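Local coordinates for oxidoreductase, NAD-binding/iron-sulfur cluster-binding protein (Nitratireductor pacificus pht-3B, PDB 6ZXU) that acts as a catabolic reductive dehalogenase, binding cobalamin and two [4Fe-4S] clusters, and probably removes halogens from organic substrates, at residues G286-M290 / D601-R606. Numbering follows the deposited sequence.
Sequences GRYPM and DTVEGR
The guanidinium of Arg606 meets the ring of Tyr288 obliquely, the two planes 52° apart, with NH2 3.7 Å from Tyr288 CD1, while its other terminal nitrogen, NH1, lies 3.6 Å from Pro289 CD. The carboxylate of Asp601 is likewise inclined to the tyrosine ring, which packs elsewhere against Phe394 with the two ring planes nearly parallel. Together Arg287, Asp601 and Arg606 form a salt-bridge network joining the loop between helix 274-278 and strand 294-295 to the start of helix 603-614, whose N-cap is Thr602. Asp601 is shared between the two arginines, one oxygen for each. Across the contact, Arg287 NH1 reaches OD2 of Asp601 at 3.4 Å in a weak, bent hydrogen bond; within its own segment, Arg606 NH2 meets Asp601 OD1 at 3.3 Å, nearly along the C-O axis. The carboxylate bridges the two guanidinium groups, whose nearest nitrogens, Arg287 NH1 and Arg606 NH2, are 5.0 Å apart, and probably balances part of their positive charge. The Arg606 chain leaves the helix with CG opposite the backbone N and then folds at chi2 and chi3 (69° and 66°), bringing its head back beside Asp601. Gln25, near the start of this N-terminally tagged chain and probably left over from the tag, accepts from Arg606 NH1 at OE1 and donates from NE2 to the carbonyl of Arg287, bridging the two sides in this construct. Pro289 centres an inverse gamma turn, closed by Met290 N on Tyr288 O. At the hydroxyl end of the tyrosine, Arg287 NH2 makes a weak hydrogen bond of 2.8 Å to Tyr288 OH.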
loop_
_atom_site.group_PDB
_atom_site.type_symbol
_atom_site.label_atom_id
_atom_site.label_comp_id
_atom_site.label_asym_id
_atom_site.label_seq_id
_atom_site.Cartn_x
_atom_site.Cartn_y
_atom_site.Cartn_z
ATOM N N GLY A 286 4.126 11.851 -11.502
ATOM C CA GLY A 286 4.513 10.769 -10.635
ATOM C C GLY A 286 6.018 10.617 -10.605
ATOM O O GLY A 286 6.742 11.252 -11.350
ATOM N N ARG A 287 6.482 9.707 -9.782
ATOM C CA ARG A 287 7.884 9.468 -9.634
ATOM C C ARG A 287 8.431 8.516 -10.659
ATOM O O ARG A 287 9.570 8.633 -11.089
ATOM C CB ARG A 287 8.182 8.990 -8.223
ATOM C CG ARG A 287 9.645 8.952 -7.959
ATOM C CD ARG A 287 10.014 8.895 -6.448
ATOM N NE ARG A 287 9.534 7.639 -5.873
ATOM C CZ ARG A 287 10.030 6.409 -6.158
ATOM N NH1 ARG A 287 11.099 6.175 -7.010
ATOM N NH2 ARG A 287 9.439 5.383 -5.552
ATOM N N TYR A 288 7.616 7.604 -11.106
ATOM C CA TYR A 288 8.137 6.624 -12.039
ATOM C C TYR A 288 7.799 7.094 -13.459
ATOM O O TYR A 288 6.723 7.660 -13.688
ATOM C CB TYR A 288 7.531 5.254 -11.778
ATOM C CG TYR A 288 7.979 4.609 -10.467
ATOM C CD1 TYR A 288 9.139 3.911 -10.391
ATOM C CD2 TYR A 288 7.209 4.749 -9.295
ATOM C CE1 TYR A 288 9.561 3.355 -9.178
ATOM C CE2 TYR A 288 7.612 4.206 -8.105
ATOM C CZ TYR A 288 8.786 3.492 -8.055
ATOM O OH TYR A 288 9.182 2.897 -6.862
ATOM N N PRO A 289 8.682 6.831 -14.414
ATOM C CA PRO A 289 8.498 7.302 -15.774
ATOM C C PRO A 289 7.489 6.527 -16.656
ATOM O O PRO A 289 7.826 5.967 -17.699
ATOM C CB PRO A 289 9.918 7.208 -16.337
ATOM C CG PRO A 289 10.519 6.059 -15.647
ATOM C CD PRO A 289 9.946 6.078 -14.275
ATOM N N MET A 290 6.243 6.555 -16.234
ATOM C CA MET A 290 5.174 5.902 -16.947
ATOM C C MET A 290 4.953 6.482 -18.336
ATOM O O MET A 290 4.400 5.836 -19.180
ATOM C CB MET A 290 3.870 6.007 -16.142
ATOM C CG MET A 290 3.763 5.072 -14.933
ATOM S SD MET A 290 3.867 3.267 -15.314
ATOM C CE MET A 290 2.293 2.941 -16.067
ATOM N N ASP A 601 14.805 -0.780 -6.149
ATOM C CA ASP A 601 14.797 0.528 -6.909
ATOM C C ASP A 601 16.238 1.121 -7.073
ATOM O O ASP A 601 16.565 2.174 -6.512
ATOM C CB ASP A 601 13.819 1.493 -6.194
ATOM C CG ASP A 601 13.576 2.828 -6.941
ATOM O OD1 ASP A 601 13.570 2.850 -8.229
ATOM O OD2 ASP A 601 13.419 3.854 -6.199
ATOM N N THR A 602 17.089 0.360 -7.757
ATOM C CA THR A 602 18.473 0.725 -8.033
ATOM C C THR A 602 18.701 0.822 -9.543
ATOM O O THR A 602 17.833 0.538 -10.331
ATOM C CB THR A 602 19.482 -0.294 -7.511
ATOM O OG1 THR A 602 19.246 -1.555 -8.144
ATOM C CG2 THR A 602 19.345 -0.434 -6.035
ATOM N N VAL A 603 19.843 1.344 -9.922
ATOM C CA VAL A 603 20.224 1.441 -11.308
ATOM C C VAL A 603 20.173 0.083 -11.986
ATOM O O VAL A 603 19.543 -0.040 -13.047
ATOM C CB VAL A 603 21.620 2.114 -11.455
ATOM C CG1 VAL A 603 22.091 2.080 -12.891
ATOM C CG2 VAL A 603 21.533 3.569 -11.050
ATOM N N GLU A 604 20.727 -0.948 -11.394
ATOM C CA GLU A 604 20.689 -2.235 -12.103
ATOM C C GLU A 604 19.291 -2.841 -12.150
ATOM O O GLU A 604 18.967 -3.543 -13.103
ATOM C CB GLU A 604 21.668 -3.293 -11.550
ATOM C CG GLU A 604 21.026 -4.194 -10.550
ATOM C CD GLU A 604 21.732 -5.557 -10.222
ATOM O OE1 GLU A 604 22.765 -5.985 -10.827
ATOM O OE2 GLU A 604 21.172 -6.204 -9.297
ATOM N N GLY A 605 18.500 -2.655 -11.076
ATOM C CA GLY A 605 17.177 -3.144 -11.048
ATOM C C GLY A 605 16.314 -2.485 -12.103
ATOM O O GLY A 605 15.601 -3.177 -12.840
ATOM N N ARG A 606 16.430 -1.168 -12.257
ATOM C CA ARG A 606 15.725 -0.502 -13.283
ATOM C C ARG A 606 16.151 -0.957 -14.662
ATOM O O ARG A 606 15.348 -1.084 -15.566
ATOM C CB ARG A 606 15.856 0.989 -13.093
ATOM C CG ARG A 606 15.040 1.788 -14.113
ATOM C CD ARG A 606 13.489 1.621 -13.849
ATOM N NE ARG A 606 13.194 2.263 -12.547
ATOM C CZ ARG A 606 12.979 3.563 -12.392
ATOM N NH1 ARG A 606 13.063 4.410 -13.423
ATOM N NH2 ARG A 606 12.765 4.001 -11.191
#